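Local coordinates for acetate kinase (Entamoeba histolytica, PDB 4H0O), which probably interconverts acetate and acetyl phosphate as a pyrophosphate-dependent member of the acetokinase family, at residues 55-60 / 64-69; 308-313 / 344-349; 165-168 / 174-177. All coordinates share one frame; numbering follows the deposited sequence.

The three contacts sample well-separated parts of one acetokinase chain. Contact 1 is a hairpin at the rim of the eight-stranded sheet, its centre about 43 Å from that of contact 2 and about 48 Å from that of contact 3, across the middle of the molecule from both. Contacts 2 and 3 come to about 12 Å between nearest atoms without touching. In the dimer they meet across subunits: Glu-165 of contact 3 packs on Lys-311 of the second subunit, a residue of that subunit's contact 2. Contact 2 also approaches the predicted nucleotide site, the side chain of Ile-310 lying about 6 Å from that of Met-285, whereas contacts 1 and 3 are remote from such residues.

Contact 1 of 3, residues 55-60 / 64-69; sequences IEHHLN and IKIETP
The imidazole of His-57 is met at its edge by Ile-66, whose CD1 stands 3.3 Å from His-57 CD2 and close to the ring plane. Phe-83 of helix 73-86 stacks on this ring, and His-57 ND1 is hydrogen-bonded to Tyr-28 OH, which would hold its rotation. His-57 and Ile-66 belong to a beta hairpin, strands 54-59 and 62-67, whose second strand is an edge strand of its sheet within the chain. Two antiparallel hydrogen-bonded pairs lock the ladder. In one, His-57 N donates to Ile-64 O at 2.7 Å and Ile-64 N returns to His-57 O at 2.8 Å; in the other, Ile-55 and Ile-66 exchange bonds more loosely. The chi2 of 86° in Ile-66 swings CD1 toward the ring. Ile-55, His-57, Ile-64 and Ile-66 share one face, and Phe-83 packs on both Ile-64 and Ile-66. Further along, Ile-55 CG1 passes Thr-68 CG2 at about a right angle. On the other face Glu-56 and Lys-65 form the intervening non-hydrogen-bonded pair, their charged ends apart. Glu-56 instead engages His-58 along its own strand: His-58 NE2 donates in its ring plane to Glu-56 OE2 at 2.8 Å, meeting the carboxylate 37° above its plane.

Contact 2 of 3, residues 308-313 / 344-349; sequences VYIKQL and RKAICD
Ile-347 supplies the main bump, pushing its CD1 into the hollow between Ile-310 and Leu-313, one helical turn apart on the facing helix. The Leu-313 wall is the tighter one: Ile-347 CD1 lies 3.6 Å from Leu-313 CG, and Leu-313 CD2 approaches Ile-347 CG1 equally closely, the two side chains crossing at about a right angle. On the other wall Ile-310 CG2 stands 4.0 Å from the same Ile-347 CD1. The carbonyl oxygen of Ile-310 adds a backbone surface, with Ile-310 O at 3.9 Å from Ile-347 CD1. Although the CB of Ile-347 does not aim at the partner helix, its folded chain (chi2 -52°) curls the terminal methyl round into the hollow.

A second, smaller fit runs the opposite way. Ala-346 has no side chain beyond CB, and the CG1-CD1 branch of Ile-310 fills the shallow place beside it, bringing Ile-310 CD1 to 3.6 Å from Ala-346 CB. The short side chain thus lets a long one lie close. Segments 308-313 and 344-349 together bury 190 Å²; their axes come within 10.0 Å and cross at -50°.

In the Ribonuclease H-like fold of the ASKHA superfamily, helices pack against a central sheet, and here helices 299-324 and 341-350 come on either side of strand 329-333 in sequence. Ile-347 also rests on Leu-330 and Phe-332 of that strand, joining helix to helix and helix to sheet. Ala-164 of the second subunit packs on Val-308 and Lys-311. On the helix 341-350 a salt bridge joins Lys-345 NZ to Asp-349 OD2 at 2.8 Å, approached on the syn side of the carboxylate.

Contact 3 of 3, residues 165-168 / 174-177; sequences ERTY and YQSQ
Thr-167 and Gln-175 are brought together by two complementary torsion choices. In Thr-167 the methyl CG2 lies anti to the backbone N, while OG1 sits beside that N (chi1 -58°) and bonds to Gln-163 O, four residues earlier. In Gln-175 the chain runs fully extended through CB and CG (chi1 180°, chi2 -176°), carrying its amide across to the threonine. The two side chains cross obliquely, and the methyl of Thr-167 meets the carbonyl end of the amide. Thr-167 CG2 is 3.4 Å from Gln-175 OE1 and 3.7 Å from Gln-175 CD, and the aliphatic Gln-175 CG is also near the same methyl. Gln-175 CG in turn passes 3.9 Å from Tyr-168 O.

The contact draws together the end of helix 163-166, where Thr-167 is the first residue to leave helical angles, and the short helix 174-177, closing the loop between them. The amide of Gln-175 helps to hold that loop, since its NE2 bonds to Ile-170 O. At the dimer interface, Leu-304 of the second subunit packs on Gln-175 and Asp-249 of the second subunit on Tyr-168.

The polar link between the segments is supplied by a water. It accepts from Tyr-168 N at 2.8 Å, and donates to Gln-175 O at 2.8 Å, relaying a backbone donor to a backbone acceptor that do not meet directly. The side chains therefore touch through a methyl group, while Thr-167 OG1 and Gln-175 NE2 have their hydrogen-bond partners in the flanking chain, which implies that the join depends on shape and one bridging water more than on direct polar bonds.

Contact 1 of 3, residues 55-60 / 64-69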
loop_
_atom_site.group_PDB
_atom_site.type_symbol
_atom_site.label_atom_id
_atom_site.label_comp_id
_atom_site.label_asym_id
_atom_site.label_seq_id
_atom_site.Cartn_x
_atom_site.Cartn_y
_atom_site.Cartn_z
ATOM N N ILE B 55 -4.292 -28.670 34.449
ATOM C CA ILE B 55 -5.410 -28.092 33.717
ATOM C C ILE B 55 -6.386 -27.506 34.729
ATOM O O ILE B 55 -6.803 -28.190 35.665
ATOM C CB ILE B 55 -6.137 -29.138 32.854
ATOM C CG1 ILE B 55 -5.143 -29.852 31.935
ATOM C CG2 ILE B 55 -7.243 -28.480 32.036
ATOM C CD1 ILE B 55 -5.773 -30.898 31.042
ATOM N N GLU B 56 -6.736 -26.236 34.557
ATOM C CA GLU B 56 -7.708 -25.608 35.439
ATOM C C GLU B 56 -9.083 -25.610 34.787
ATOM O O GLU B 56 -9.281 -25.004 33.735
ATOM C CB GLU B 56 -7.287 -24.178 35.783
ATOM C CG GLU B 56 -8.291 -23.423 36.646
ATOM C CD GLU B 56 -7.700 -22.173 37.272
ATOM O OE1 GLU B 56 -6.477 -21.954 37.130
ATOM O OE2 GLU B 56 -8.456 -21.410 37.911
ATOM N N HIS B 57 -10.031 -26.297 35.410
ATOM C CA HIS B 57 -11.386 -26.342 34.881
ATOM C C HIS B 57 -12.329 -25.436 35.666
ATOM O O HIS B 57 -12.323 -25.434 36.898
ATOM C CB HIS B 57 -11.909 -27.778 34.873
ATOM C CG HIS B 57 -11.193 -28.676 33.913
ATOM N ND1 HIS B 57 -11.461 -28.687 32.562
ATOM C CD2 HIS B 57 -10.223 -29.601 34.111
ATOM C CE1 HIS B 57 -10.687 -29.577 31.968
ATOM N NE2 HIS B 57 -9.928 -30.147 32.887
ATOM N N HIS B 58 -13.121 -24.654 34.940
ATOM C CA HIS B 58 -14.173 -23.849 35.544
ATOM C C HIS B 58 -15.519 -24.451 35.152
ATOM O O HIS B 58 -15.894 -24.461 33.976
ATOM C CB HIS B 58 -14.055 -22.381 35.113
ATOM C CG HIS B 58 -12.832 -21.697 35.652
ATOM N ND1 HIS B 58 -12.530 -20.377 35.370
ATOM C CD2 HIS B 58 -11.847 -22.146 36.454
ATOM C CE1 HIS B 58 -11.406 -20.054 35.979
ATOM N NE2 HIS B 58 -10.965 -21.103 36.645
ATOM N N LEU B 59 -16.224 -24.979 36.147
ATOM C CA LEU B 59 -17.453 -25.732 35.918
ATOM C C LEU B 59 -18.516 -25.357 36.944
ATOM O O LEU B 59 -18.337 -25.592 38.143
ATOM C CB LEU B 59 -17.164 -27.235 35.983
ATOM C CG LEU B 59 -18.352 -28.199 35.960
ATOM C CD1 LEU B 59 -19.185 -28.004 34.704
ATOM C CD2 LEU B 59 -17.871 -29.642 36.071
ATOM N N ASN B 60 -19.605 -24.769 36.458
ATOM C CA ASN B 60 -20.701 -24.322 37.308
ATOM C C ASN B 60 -20.205 -23.485 38.479
ATOM O O ASN B 60 -20.017 -22.275 38.360
ATOM C CB ASN B 60 -21.504 -25.519 37.820
ATOM C CG ASN B 60 -22.814 -25.110 38.465
ATOM O OD1 ASN B 60 -23.419 -24.110 38.084
ATOM N ND2 ASN B 60 -23.257 -25.885 39.448
ATOM N N ILE B 64 -11.507 -26.569 39.284
ATOM C CA ILE B 64 -11.061 -27.953 39.417
ATOM C C ILE B 64 -9.696 -28.130 38.755
ATOM O O ILE B 64 -9.538 -27.896 37.555
ATOM C CB ILE B 64 -12.077 -28.938 38.805
ATOM C CG1 ILE B 64 -13.406 -28.853 39.556
ATOM C CG2 ILE B 64 -11.541 -30.363 38.837
ATOM C CD1 ILE B 64 -14.457 -29.833 39.074
ATOM N N LYS B 65 -8.711 -28.540 39.548
ATOM C CA LYS B 65 -7.341 -28.655 39.067
ATOM C C LYS B 65 -6.884 -30.107 38.987
ATOM O O LYS B 65 -6.846 -30.815 39.994
ATOM C CB LYS B 65 -6.402 -27.843 39.962
ATOM C CG LYS B 65 -6.779 -26.372 40.066
ATOM C CD LYS B 65 -5.871 -25.625 41.032
ATOM C CE LYS B 65 -6.134 -24.124 40.992
ATOM N NZ LYS B 65 -5.311 -23.379 41.986
ATOM N N ILE B 66 -6.543 -30.543 37.779
ATOM C CA ILE B 66 -6.010 -31.883 37.568
ATOM C C ILE B 66 -4.532 -31.759 37.224
ATOM O O ILE B 66 -4.177 -31.200 36.182
ATOM C CB ILE B 66 -6.739 -32.621 36.424
ATOM C CG1 ILE B 66 -8.208 -32.858 36.779
ATOM C CG2 ILE B 66 -6.067 -33.950 36.126
ATOM C CD1 ILE B 66 -9.124 -31.709 36.440
ATOM N N GLU B 67 -3.671 -32.263 38.104
ATOM C CA GLU B 67 -2.232 -32.192 37.878
ATOM C C GLU B 67 -1.835 -33.038 36.675
ATOM O O GLU B 67 -2.322 -34.155 36.494
ATOM C CB GLU B 67 -1.460 -32.609 39.132
ATOM C CG GLU B 67 -1.473 -31.555 40.229
ATOM C CD GLU B 67 -0.851 -32.043 41.521
ATOM O OE1 GLU B 67 -1.274 -33.107 42.019
ATOM O OE2 GLU B 67 0.063 -31.366 42.036
ATOM N N THR B 68 -0.954 -32.486 35.850
ATOM C CA THR B 68 -0.580 -33.103 34.588
ATOM C C THR B 68 0.899 -32.875 34.318
ATOM O O THR B 68 1.499 -31.955 34.875
ATOM C CB THR B 68 -1.379 -32.484 33.417
ATOM O OG1 THR B 68 -1.432 -31.061 33.579
ATOM C CG2 THR B 68 -2.799 -33.028 33.369
ATOM N N PRO B 69 1.496 -33.712 33.459
ATOM C CA PRO B 69 2.813 -33.352 32.928
ATOM C C PRO B 69 2.627 -32.164 31.990
ATOM O O PRO B 69 1.485 -31.773 31.740
ATOM C CB PRO B 69 3.215 -34.588 32.120
ATOM C CG PRO B 69 2.328 -35.701 32.623
ATOM C CD PRO B 69 1.048 -35.038 33.001
#

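Contact 2 of 3, residues 308-313 / 344-349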
loop_
_atom_site.group_PDB
_atom_site.type_symbol
_atom_site.label_atom_id
_atom_site.label_comp_id
_atom_site.label_asym_id
_atom_site.label_seq_id
_atom_site.Cartn_x
_atom_site.Cartn_y
_atom_site.Cartn_z
ATOM N N VAL B 308 2.913 7.266 12.306
ATOM C CA VAL B 308 3.091 6.361 11.173
ATOM C C VAL B 308 1.962 5.334 11.120
ATOM O O VAL B 308 1.431 5.035 10.049
ATOM C CB VAL B 308 4.454 5.636 11.241
ATOM C CG1 VAL B 308 4.541 4.535 10.189
ATOM C CG2 VAL B 308 5.594 6.630 11.070
ATOM N N TYR B 309 1.596 4.805 12.285
ATOM C CA TYR B 309 0.509 3.832 12.395
ATOM C C TYR B 309 -0.824 4.419 11.924
ATOM O O TYR B 309 -1.559 3.778 11.171
ATOM C CB TYR B 309 0.384 3.336 13.841
ATOM C CG TYR B 309 -0.812 2.441 14.109
ATOM C CD1 TYR B 309 -2.032 2.975 14.515
ATOM C CD2 TYR B 309 -0.716 1.061 13.973
ATOM C CE1 TYR B 309 -3.126 2.161 14.765
ATOM C CE2 TYR B 309 -1.806 0.238 14.223
ATOM C CZ TYR B 309 -3.005 0.794 14.617
ATOM O OH TYR B 309 -4.087 -0.019 14.865
ATOM N N ILE B 310 -1.130 5.633 12.382
ATOM C CA ILE B 310 -2.368 6.319 12.020
ATOM C C ILE B 310 -2.384 6.672 10.530
ATOM O O ILE B 310 -3.410 6.526 9.856
ATOM C CB ILE B 310 -2.568 7.599 12.866
ATOM C CG1 ILE B 310 -2.897 7.245 14.317
ATOM C CG2 ILE B 310 -3.669 8.479 12.283
ATOM C CD1 ILE B 310 -4.164 6.427 14.475
ATOM N N LYS B 311 -1.241 7.126 10.027
ATOM C CA LYS B 311 -1.110 7.497 8.623
ATOM C C LYS B 311 -1.450 6.329 7.703
ATOM O O LYS B 311 -2.195 6.488 6.735
ATOM C CB LYS B 311 0.304 8.002 8.331
ATOM C CG LYS B 311 0.539 8.386 6.879
ATOM C CD LYS B 311 1.887 7.885 6.388
ATOM C CE LYS B 311 1.820 6.420 5.987
ATOM N NZ LYS B 311 2.929 6.044 5.068
ATOM N N GLN B 312 -0.901 5.157 8.005
ATOM C CA GLN B 312 -1.143 3.976 7.187
ATOM C C GLN B 312 -2.588 3.497 7.282
ATOM O O GLN B 312 -3.168 3.066 6.284
ATOM C CB GLN B 312 -0.187 2.848 7.570
ATOM C CG GLN B 312 -0.160 1.707 6.570
ATOM C CD GLN B 312 0.260 2.158 5.182
ATOM O OE1 GLN B 312 0.949 3.168 5.023
ATOM N NE2 GLN B 312 -0.156 1.409 4.166
ATOM N N LEU B 313 -3.165 3.581 8.480
ATOM C CA LEU B 313 -4.559 3.193 8.687
ATOM C C LEU B 313 -5.495 4.126 7.926
ATOM O O LEU B 313 -6.447 3.681 7.284
ATOM C CB LEU B 313 -4.904 3.176 10.180
ATOM C CG LEU B 313 -6.346 2.824 10.567
ATOM C CD1 LEU B 313 -6.798 1.533 9.903
ATOM C CD2 LEU B 313 -6.499 2.708 12.079
ATOM N N ARG B 344 -9.194 5.768 17.502
ATOM C CA ARG B 344 -10.454 6.075 16.831
ATOM C C ARG B 344 -10.591 7.573 16.584
ATOM O O ARG B 344 -11.025 7.999 15.511
ATOM C CB ARG B 344 -11.646 5.569 17.653
ATOM C CG ARG B 344 -11.678 4.053 17.870
ATOM C CD ARG B 344 -12.980 3.619 18.536
ATOM N NE ARG B 344 -13.148 4.198 19.868
ATOM C CZ ARG B 344 -13.117 3.497 20.998
ATOM N NH1 ARG B 344 -12.938 2.184 20.961
ATOM N NH2 ARG B 344 -13.275 4.108 22.167
ATOM N N LYS B 345 -10.217 8.368 17.582
ATOM C CA LYS B 345 -10.278 9.821 17.466
ATOM C C LYS B 345 -9.324 10.312 16.382
ATOM O O LYS B 345 -9.690 11.144 15.551
ATOM C CB LYS B 345 -9.948 10.482 18.808
ATOM C CG LYS B 345 -10.029 12.003 18.805
ATOM C CD LYS B 345 -11.311 12.491 18.143
ATOM C CE LYS B 345 -11.621 13.935 18.517
ATOM N NZ LYS B 345 -10.400 14.776 18.592
ATOM N N ALA B 346 -8.106 9.782 16.387
ATOM C CA ALA B 346 -7.111 10.171 15.396
ATOM C C ALA B 346 -7.613 9.891 13.981
ATOM O O ALA B 346 -7.451 10.716 13.081
ATOM C CB ALA B 346 -5.794 9.460 15.653
ATOM N N ILE B 347 -8.230 8.728 13.791
ATOM C CA ILE B 347 -8.773 8.359 12.488
ATOM C C ILE B 347 -9.939 9.266 12.081
ATOM O O ILE B 347 -9.970 9.797 10.966
ATOM C CB ILE B 347 -9.220 6.885 12.460
ATOM C CG1 ILE B 347 -8.006 5.960 12.558
ATOM C CG2 ILE B 347 -9.993 6.585 11.193
ATOM C CD1 ILE B 347 -6.926 6.268 11.535
ATOM N N CYS B 348 -10.894 9.450 12.988
ATOM C CA CYS B 348 -12.083 10.244 12.682
ATOM C C CYS B 348 -11.774 11.715 12.384
ATOM O O CYS B 348 -12.492 12.361 11.616
ATOM C CB CYS B 348 -13.120 10.119 13.801
ATOM S SG CYS B 348 -13.804 8.444 13.970
ATOM N N ASP B 349 -10.707 12.242 12.982
ATOM C CA ASP B 349 -10.290 13.613 12.698
ATOM C C ASP B 349 -9.701 13.739 11.290
ATOM O O ASP B 349 -9.875 14.764 10.628
ATOM C CB ASP B 349 -9.299 14.116 13.757
ATOM C CG ASP B 349 -9.989 14.587 15.035
ATOM O OD1 ASP B 349 -11.233 14.721 15.034
ATOM O OD2 ASP B 349 -9.282 14.838 16.035
#

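Contact 3 of 3, residues 165-168 / 174-177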
loop_
_atom_site.group_PDB
_atom_site.type_symbol
_atom_site.label_atom_id
_atom_site.label_comp_id
_atom_site.label_asym_id
_atom_site.label_seq_id
_atom_site.Cartn_x
_atom_site.Cartn_y
_atom_site.Cartn_z
ATOM N N GLU B 165 -8.711 -7.862 -7.829
ATOM C CA GLU B 165 -8.392 -7.365 -6.494
ATOM C C GLU B 165 -7.430 -8.303 -5.763
ATOM O O GLU B 165 -6.783 -7.906 -4.793
ATOM C CB GLU B 165 -9.674 -7.193 -5.676
ATOM C CG GLU B 165 -10.887 -6.750 -6.487
ATOM C CD GLU B 165 -10.901 -5.259 -6.756
ATOM O OE1 GLU B 165 -10.608 -4.485 -5.820
ATOM O OE2 GLU B 165 -11.203 -4.860 -7.901
ATOM N N ARG B 166 -7.345 -9.547 -6.229
ATOM C CA ARG B 166 -6.452 -10.542 -5.631
ATOM C C ARG B 166 -5.116 -10.603 -6.358
ATOM O O ARG B 166 -4.184 -11.275 -5.903
ATOM C CB ARG B 166 -7.085 -11.937 -5.670
ATOM C CG ARG B 166 -8.321 -12.125 -4.812
ATOM C CD ARG B 166 -8.814 -13.568 -4.870
ATOM N NE ARG B 166 -7.870 -14.500 -4.257
ATOM C CZ ARG B 166 -7.814 -15.802 -4.526
ATOM N NH1 ARG B 166 -8.645 -16.336 -5.410
ATOM N NH2 ARG B 166 -6.920 -16.566 -3.915
ATOM N N THR B 167 -5.031 -9.905 -7.487
ATOM C CA THR B 167 -3.889 -10.035 -8.397
ATOM C C THR B 167 -2.857 -8.917 -8.263
ATOM O O THR B 167 -3.188 -7.732 -8.370
ATOM C CB THR B 167 -4.355 -10.078 -9.868
ATOM O OG1 THR B 167 -5.256 -11.177 -10.053
ATOM C CG2 THR B 167 -3.167 -10.234 -10.807
ATOM N N TYR B 168 -1.602 -9.301 -8.045
ATOM C CA TYR B 168 -0.502 -8.345 -8.048
ATOM C C TYR B 168 0.051 -8.174 -9.463
ATOM O O TYR B 168 0.107 -9.129 -10.239
ATOM C CB TYR B 168 0.597 -8.792 -7.084
ATOM C CG TYR B 168 0.181 -8.733 -5.634
ATOM C CD1 TYR B 168 0.030 -7.511 -4.988
ATOM C CD2 TYR B 168 -0.058 -9.893 -4.907
ATOM C CE1 TYR B 168 -0.351 -7.444 -3.665
ATOM C CE2 TYR B 168 -0.440 -9.837 -3.577
ATOM C CZ TYR B 168 -0.584 -8.607 -2.962
ATOM O OH TYR B 168 -0.961 -8.533 -1.642
ATOM N N TYR B 174 4.633 -16.352 -11.302
ATOM C CA TYR B 174 4.619 -15.801 -9.950
ATOM C C TYR B 174 3.256 -15.211 -9.589
ATOM O O TYR B 174 2.810 -15.300 -8.443
ATOM C CB TYR B 174 5.718 -14.746 -9.800
ATOM C CG TYR B 174 7.061 -15.206 -10.324
ATOM C CD1 TYR B 174 7.947 -15.898 -9.509
ATOM C CD2 TYR B 174 7.439 -14.951 -11.638
ATOM C CE1 TYR B 174 9.175 -16.323 -9.989
ATOM C CE2 TYR B 174 8.662 -15.371 -12.125
ATOM C CZ TYR B 174 9.524 -16.056 -11.297
ATOM O OH TYR B 174 10.741 -16.475 -11.785
ATOM N N GLN B 175 2.600 -14.619 -10.584
ATOM C CA GLN B 175 1.300 -13.976 -10.402
ATOM C C GLN B 175 0.259 -14.913 -9.785
ATOM O O GLN B 175 -0.507 -14.509 -8.906
ATOM C CB GLN B 175 0.792 -13.429 -11.742
ATOM C CG GLN B 175 -0.561 -12.738 -11.659
ATOM C CD GLN B 175 -1.092 -12.298 -13.012
ATOM O OE1 GLN B 175 -2.296 -12.358 -13.264
ATOM N NE2 GLN B 175 -0.201 -11.837 -13.882
ATOM N N SER B 176 0.245 -16.163 -10.241
ATOM C CA SER B 176 -0.697 -17.160 -9.735
ATOM C C SER B 176 -0.210 -17.845 -8.460
ATOM O O SER B 176 -1.006 -18.422 -7.714
ATOM C CB SER B 176 -1.012 -18.200 -10.813
ATOM O OG SER B 176 -1.932 -17.683 -11.756
ATOM N N GLN B 177 1.095 -17.787 -8.212
ATOM C CA GLN B 177 1.660 -18.377 -7.003
ATOM C C GLN B 177 1.453 -17.465 -5.801
ATOM O O GLN B 177 1.514 -17.913 -4.656
ATOM C CB GLN B 177 3.157 -18.645 -7.182
ATOM C CG GLN B 177 3.505 -19.665 -8.258
ATOM C CD GLN B 177 4.998 -19.728 -8.543
ATOM O OE1 GLN B 177 5.788 -18.975 -7.969
ATOM N NE2 GLN B 177 5.391 -20.631 -9.436
HETATM O O HOH W 1 -0.802 -11.976 -7.860
#